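PDB 6D2K: FERM, ARHGEF and pleckstrin domain-containing protein 2 from Mus musculus, which activates RAC1 as a guanine nucleotide exchange factor and takes part in semaphorin responses and actin remodelling, and is represented here by its three-lobed FERM domain. Local coordinates for residues V12-D23 with L33-L41. Numbering follows the deposited sequence.
Sequences VKLLDSTVELFD and LLTQVWKHL
With chi1 at -63°, Phe22 sets its ring anti to its own carbonyl carbon and directs it toward the helix, where Val37 CG2 covers one face. This is the ubiquitin-like N-terminal lobe of the FERM domain: the hairpin of strands 8-13 and 19-24 lies across helix 30-41, as in the beta-grasp fold. Strand 19-23 runs at 139° to helix 33-41, with 9.8 Å between the segment axes, a spacing filled by side chains. Evidence for a CH-pi contact is direct, since Val37 CG2 stands 4.1 Å from the Phe22 ring centroid and 21° off the ring normal. The same methyl also meets Val12 CG2 from the paired strand at 4.3 Å. Leu33, its CG anti to the backbone N, runs nearly perpendicular to the Phe22 side chain and brings CD1 to 3.7 Å from Phe22 CB. Further along the helix, His40 CB comes to the ring edge. The His40 imidazole takes Glu20 CB over one face, while the placement of the Glu20 carboxylate beside it is doubtful. At the turn end, Leu14 CD1 touches Leu41 CD2 at 4.1 Å, the two side chains lying alongside each other and pointing opposite ways; Leu41 also packs on Tyr99 of helix 98-113. One water links the two segments beside the ring: Gln36 OE1 sits in the Phe22 ring plane, 3.6 Å from Phe22 CD1, and accepts at 2.8 Å from a water oxygen that itself receives the backbone N-H of Asp23.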
ATOM      1  N   VAL A  12      16.864  -0.200   3.890  1.00 15.43           N
ATOM      2  CA  VAL A  12      15.415  -0.308   4.051  1.00 15.74           C
ATOM      3  C   VAL A  12      14.846   1.038   4.444  1.00 14.94           C
ATOM      4  O   VAL A  12      15.151   1.551   5.516  1.00 19.20           O
ATOM      5  CB  VAL A  12      15.010  -1.396   5.061  1.00 15.73           C
ATOM      6  CG1 VAL A  12      13.488  -1.374   5.284  1.00 16.95           C
ATOM      7  CG2 VAL A  12      15.441  -2.761   4.543  1.00 17.43           C
ATOM      8  N   LYS A  13      14.055   1.623   3.551  1.00 16.14           N
ATOM      9  CA  LYS A  13      13.419   2.904   3.828  1.00 17.17           C
ATOM     10  C   LYS A  13      12.156   2.639   4.627  1.00 18.51           C
ATOM     11  O   LYS A  13      11.267   1.943   4.166  1.00 16.86           O
ATOM     12  CB  LYS A  13      13.100   3.645   2.530  1.00 19.17           C
ATOM     13  CG  LYS A  13      12.548   5.054   2.746  1.00 30.13           C
ATOM     14  CD  LYS A  13      12.334   5.781   1.419  1.00 37.21           C
ATOM     15  CE  LYS A  13      12.049   7.267   1.640  1.00 39.07           C
ATOM     16  NZ  LYS A  13      13.207   7.970   2.267  1.00 46.69           N
ATOM     17  N   LEU A  14      12.090   3.199   5.833  1.00 14.44           N
ATOM     18  CA  LEU A  14      10.985   2.942   6.752  1.00 17.92           C
ATOM     19  C   LEU A  14       9.857   3.927   6.484  1.00 17.29           C
ATOM     20  O   LEU A  14      10.004   4.817   5.660  1.00 17.92           O
ATOM     21  CB  LEU A  14      11.488   3.033   8.194  1.00 22.92           C
ATOM     22  CG  LEU A  14      12.593   2.012   8.507  1.00 22.08           C
ATOM     23  CD1 LEU A  14      13.195   2.231   9.878  1.00 26.84           C
ATOM     24  CD2 LEU A  14      12.064   0.588   8.373  1.00 20.93           C
ATOM     25  N   LEU A  15       8.723   3.753   7.162  1.00 16.57           N
ATOM     26  CA  LEU A  15       7.536   4.554   6.865  1.00 18.80           C
ATOM     27  C   LEU A  15       7.660   6.016   7.331  1.00 23.11           C
ATOM     28  O   LEU A  15       6.963   6.898   6.823  1.00 24.55           O
ATOM     29  CB  LEU A  15       6.283   3.897   7.448  1.00 15.86           C
ATOM     30  CG  LEU A  15       5.610   2.888   6.512  1.00 14.05           C
ATOM     31  CD1 LEU A  15       4.620   2.010   7.268  1.00 15.47           C
ATOM     32  CD2 LEU A  15       4.927   3.621   5.351  1.00 13.36           C
ATOM     33  N   ASP A  16       8.556   6.266   8.278  1.00 22.16           N
ATOM     34  CA  ASP A  16       8.861   7.640   8.690  1.00 28.72           C
ATOM     35  C   ASP A  16       9.975   8.279   7.838  1.00 28.86           C
ATOM     36  O   ASP A  16      10.439   9.390   8.128  1.00 33.64           O
ATOM     37  CB  ASP A  16       9.203   7.692  10.183  1.00 30.41           C
ATOM     38  CG  ASP A  16      10.422   6.856  10.535  1.00 33.50           C
ATOM     39  OD1 ASP A  16      10.699   6.651  11.739  1.00 31.15           O
ATOM     40  OD2 ASP A  16      11.105   6.406   9.599  1.00 23.54           O
ATOM     41  N   SER A  17      10.402   7.565   6.798  1.00 27.00           N
ATOM     42  CA  SER A  17      11.388   8.055   5.830  1.00 30.27           C
ATOM     43  C   SER A  17      12.842   7.903   6.288  1.00 29.26           C
ATOM     44  O   SER A  17      13.766   8.185   5.530  1.00 30.85           O
ATOM     45  CB  SER A  17      11.101   9.501   5.412  1.00 37.74           C
ATOM     46  OG  SER A  17      10.387   9.541   4.189  1.00 42.20           O
ATOM     47  N   THR A  18      13.040   7.450   7.519  1.00 23.95           N
ATOM     48  CA  THR A  18      14.378   7.082   7.960  1.00 24.64           C
ATOM     49  C   THR A  18      14.842   5.827   7.220  1.00 24.65           C
ATOM     50  O   THR A  18      14.025   5.062   6.706  1.00 21.26           O
ATOM     51  CB  THR A  18      14.442   6.829   9.467  1.00 24.53           C
ATOM     52  OG1 THR A  18      13.582   5.740   9.827  1.00 24.87           O
ATOM     53  CG2 THR A  18      14.013   8.073  10.224  1.00 26.53           C
ATOM     54  N   VAL A  19      16.155   5.629   7.164  1.00 20.10           N
ATOM     55  CA  VAL A  19      16.724   4.478   6.465  1.00 20.82           C
ATOM     56  C   VAL A  19      17.539   3.646   7.444  1.00 22.92           C
ATOM     57  O   VAL A  19      18.336   4.188   8.223  1.00 24.78           O
ATOM     58  CB  VAL A  19      17.599   4.917   5.276  1.00 22.08           C
ATOM     59  CG1 VAL A  19      18.230   3.708   4.578  1.00 21.78           C
ATOM     60  CG2 VAL A  19      16.783   5.730   4.278  1.00 25.87           C
ATOM     61  N   GLU A  20      17.315   2.337   7.430  1.00 21.22           N
ATOM     62  CA  GLU A  20      18.082   1.409   8.245  1.00 18.58           C
ATOM     63  C   GLU A  20      18.809   0.439   7.327  1.00 21.36           C
ATOM     64  O   GLU A  20      18.271   0.040   6.302  1.00 19.95           O
ATOM     65  CB  GLU A  20      17.186   0.659   9.230  1.00 22.91           C
ATOM     66  CG  GLU A  20      17.086   1.303  10.606  1.00 33.70           C
ATOM     67  CD  GLU A  20      18.410   1.279  11.366  1.00 33.87           C
ATOM     68  OE1 GLU A  20      19.191   2.233  11.204  1.00 37.29           O
ATOM     69  OE2 GLU A  20      18.676   0.303  12.107  1.00 40.52           O
ATOM     70  N   LEU A  21      20.037   0.080   7.695  1.00 22.17           N
ATOM     71  CA  LEU A  21      20.872  -0.798   6.876  1.00 19.48           C
ATOM     72  C   LEU A  21      20.868  -2.212   7.438  1.00 19.93           C
ATOM     73  O   LEU A  21      21.016  -2.408   8.652  1.00 25.74           O
ATOM     74  CB  LEU A  21      22.306  -0.252   6.828  1.00 21.00           C
ATOM     75  CG  LEU A  21      22.420   1.217   6.409  1.00 27.34           C
ATOM     76  CD1 LEU A  21      23.835   1.731   6.641  1.00 31.66           C
ATOM     77  CD2 LEU A  21      22.017   1.418   4.955  1.00 30.62           C
ATOM     78  N   PHE A  22      20.673  -3.197   6.565  1.00 17.96           N
ATOM     79  CA  PHE A  22      20.643  -4.598   6.983  1.00 17.35           C
ATOM     80  C   PHE A  22      21.610  -5.400   6.136  1.00 23.97           C
ATOM     81  O   PHE A  22      21.551  -5.350   4.913  1.00 24.89           O
ATOM     82  CB  PHE A  22      19.238  -5.187   6.844  1.00 20.41           C
ATOM     83  CG  PHE A  22      18.220  -4.528   7.728  1.00 21.70           C
ATOM     84  CD1 PHE A  22      17.828  -5.116   8.912  1.00 24.30           C
ATOM     85  CD2 PHE A  22      17.661  -3.319   7.367  1.00 19.26           C
ATOM     86  CE1 PHE A  22      16.885  -4.506   9.728  1.00 27.97           C
ATOM     87  CE2 PHE A  22      16.733  -2.703   8.173  1.00 22.86           C
ATOM     88  CZ  PHE A  22      16.343  -3.292   9.358  1.00 21.54           C
ATOM     89  N   ASP A  23      22.496  -6.136   6.793  1.00 22.88           N
ATOM     90  CA  ASP A  23      23.449  -6.979   6.084  1.00 24.64           C
ATOM     91  C   ASP A  23      22.963  -8.417   6.102  1.00 26.30           C
ATOM     92  O   ASP A  23      22.663  -8.972   7.155  1.00 26.60           O
ATOM     93  CB  ASP A  23      24.832  -6.855   6.721  1.00 28.40           C
ATOM     94  CG  ASP A  23      25.418  -5.472   6.558  1.00 32.42           C
ATOM     95  OD1 ASP A  23      25.402  -4.955   5.420  1.00 36.33           O
ATOM     96  OD2 ASP A  23      25.893  -4.899   7.559  1.00 42.13           O
ATOM     97  N   LEU A  33      15.176 -11.297   6.032  1.00 20.67           N
ATOM     98  CA  LEU A  33      15.230  -9.843   6.046  1.00 20.21           C
ATOM     99  C   LEU A  33      13.966  -9.276   6.680  1.00 21.78           C
ATOM    100  O   LEU A  33      14.036  -8.345   7.478  1.00 21.96           O
ATOM    101  CB  LEU A  33      15.393  -9.289   4.627  1.00 20.07           C
ATOM    102  CG  LEU A  33      15.333  -7.761   4.514  1.00 17.97           C
ATOM    103  CD1 LEU A  33      16.388  -7.065   5.385  1.00 21.42           C
ATOM    104  CD2 LEU A  33      15.460  -7.329   3.047  1.00 18.42           C
ATOM    105  N   LEU A  34      12.822  -9.837   6.304  1.00 20.60           N
ATOM    106  CA  LEU A  34      11.540  -9.401   6.851  1.00 20.69           C
ATOM    107  C   LEU A  34      11.583  -9.463   8.381  1.00 23.50           C
ATOM    108  O   LEU A  34      11.274  -8.487   9.057  1.00 21.49           O
ATOM    109  CB  LEU A  34      10.399 -10.254   6.293  1.00 19.58           C
ATOM    110  CG  LEU A  34      10.104 -10.144   4.789  1.00 18.94           C
ATOM    111  CD1 LEU A  34       9.233 -11.281   4.299  1.00 25.68           C
ATOM    112  CD2 LEU A  34       9.463  -8.798   4.447  1.00 20.23           C
ATOM    113  N   THR A  35      12.009 -10.601   8.916  1.00 23.67           N
ATOM    114  CA  THR A  35      12.110 -10.774  10.367  1.00 24.81           C
ATOM    115  C   THR A  35      13.113  -9.830  11.051  1.00 27.70           C
ATOM    116  O   THR A  35      12.853  -9.344  12.153  1.00 23.79           O
ATOM    117  CB  THR A  35      12.402 -12.245  10.733  1.00 23.26           C
ATOM    118  OG1 THR A  35      11.284 -13.062  10.354  1.00 26.67           O
ATOM    119  CG2 THR A  35      12.642 -12.386  12.230  1.00 26.26           C
ATOM    120  N   GLN A  36      14.251  -9.558  10.414  1.00 25.70           N
ATOM    121  CA  GLN A  36      15.176  -8.579  10.971  1.00 24.60           C
ATOM    122  C   GLN A  36      14.502  -7.212  11.047  1.00 29.29           C
ATOM    123  O   GLN A  36      14.687  -6.472  12.012  1.00 27.36           O
ATOM    124  CB  GLN A  36      16.488  -8.502  10.171  1.00 28.70           C
ATOM    125  CG  GLN A  36      17.363  -9.748  10.302  1.00 29.17           C
ATOM    126  CD  GLN A  36      18.775  -9.558   9.748  1.00 37.45           C
ATOM    127  OE1 GLN A  36      19.175  -8.448   9.390  1.00 37.33           O
ATOM    128  NE2 GLN A  36      19.534 -10.647   9.683  1.00 36.90           N
ATOM    129  N   VAL A  37      13.700  -6.885  10.037  1.00 22.81           N
ATOM    130  CA  VAL A  37      13.018  -5.600  10.033  1.00 21.78           C
ATOM    131  C   VAL A  37      11.949  -5.550  11.113  1.00 20.78           C
ATOM    132  O   VAL A  37      11.838  -4.549  11.818  1.00 25.26           O
ATOM    133  CB  VAL A  37      12.389  -5.267   8.672  1.00 21.71           C
ATOM    134  CG1 VAL A  37      11.579  -3.982   8.784  1.00 22.74           C
ATOM    135  CG2 VAL A  37      13.479  -5.127   7.616  1.00 19.34           C
ATOM    136  N   TRP A  38      11.174  -6.623  11.243  1.00 22.77           N
ATOM    137  CA  TRP A  38      10.124  -6.670  12.263  1.00 25.26           C
ATOM    138  C   TRP A  38      10.730  -6.547  13.663  1.00 28.09           C
ATOM    139  O   TRP A  38      10.118  -5.981  14.565  1.00 24.62           O
ATOM    140  CB  TRP A  38       9.305  -7.961  12.184  1.00 22.70           C
ATOM    141  CG  TRP A  38       8.667  -8.291  10.837  1.00 20.27           C
ATOM    142  CD1 TRP A  38       8.250  -9.515  10.422  1.00 23.36           C
ATOM    143  CD2 TRP A  38       8.400  -7.387   9.751  1.00 22.56           C
ATOM    144  NE1 TRP A  38       7.733  -9.439   9.154  1.00 23.26           N
ATOM    145  CE2 TRP A  38       7.815  -8.144   8.719  1.00 19.90           C
ATOM    146  CE3 TRP A  38       8.596  -6.016   9.555  1.00 22.77           C
ATOM    147  CZ2 TRP A  38       7.422  -7.576   7.499  1.00 18.15           C
ATOM    148  CZ3 TRP A  38       8.205  -5.452   8.336  1.00 20.28           C
ATOM    149  CH2 TRP A  38       7.623  -6.234   7.334  1.00 18.52           C
ATOM    150  N   LYS A  39      11.934  -7.084  13.838  1.00 28.92           N
ATOM    151  CA  LYS A  39      12.635  -7.004  15.118  1.00 28.36           C
ATOM    152  C   LYS A  39      13.153  -5.604  15.387  1.00 28.71           C
ATOM    153  O   LYS A  39      13.006  -5.079  16.491  1.00 33.95           O
ATOM    154  CB  LYS A  39      13.811  -7.978  15.148  1.00 32.73           C
ATOM    155  CG  LYS A  39      13.439  -9.415  15.421  1.00 34.43           C
ATOM    156  CD  LYS A  39      14.591 -10.146  16.119  1.00 42.19           C
ATOM    157  CE  LYS A  39      15.921  -9.400  15.980  1.00 43.88           C
ATOM    158  NZ  LYS A  39      16.066  -8.265  16.949  1.00 50.61           N
ATOM    159  N   HIS A  40      13.786  -5.008  14.384  1.00 29.48           N
ATOM    160  CA  HIS A  40      14.264  -3.646  14.509  1.00 30.74           C
ATOM    161  C   HIS A  40      13.119  -2.733  14.937  1.00 30.94           C
ATOM    162  O   HIS A  40      13.320  -1.814  15.726  1.00 30.02           O
ATOM    163  CB  HIS A  40      14.875  -3.157  13.195  1.00 26.78           C
ATOM    164  CG  HIS A  40      15.158  -1.691  13.182  1.00 26.87           C
ATOM    165  ND1 HIS A  40      16.263  -1.142  13.795  1.00 30.49           N
ATOM    166  CD2 HIS A  40      14.468  -0.653  12.652  1.00 24.53           C
ATOM    167  CE1 HIS A  40      16.247   0.169  13.636  1.00 32.50           C
ATOM    168  NE2 HIS A  40      15.172   0.492  12.943  1.00 32.55           N
ATOM    169  N   LEU A  41      11.917  -3.008  14.429  1.00 25.12           N
ATOM    170  CA  LEU A  41      10.759  -2.150  14.687  1.00 28.44           C
ATOM    171  C   LEU A  41       9.941  -2.582  15.892  1.00 27.04           C
ATOM    172  O   LEU A  41       9.104  -1.819  16.381  1.00 27.90           O
ATOM    173  CB  LEU A  41       9.833  -2.098  13.463  1.00 24.61           C
ATOM    174  CG  LEU A  41      10.442  -1.461  12.211  1.00 24.33           C
ATOM    175  CD1 LEU A  41       9.464  -1.531  11.028  1.00 20.36           C
ATOM    176  CD2 LEU A  41      10.887  -0.031  12.477  1.00 24.72           C
TER
HETATM  177  O   HOH W   1      21.535  -7.051   9.597  1.00 35.02           O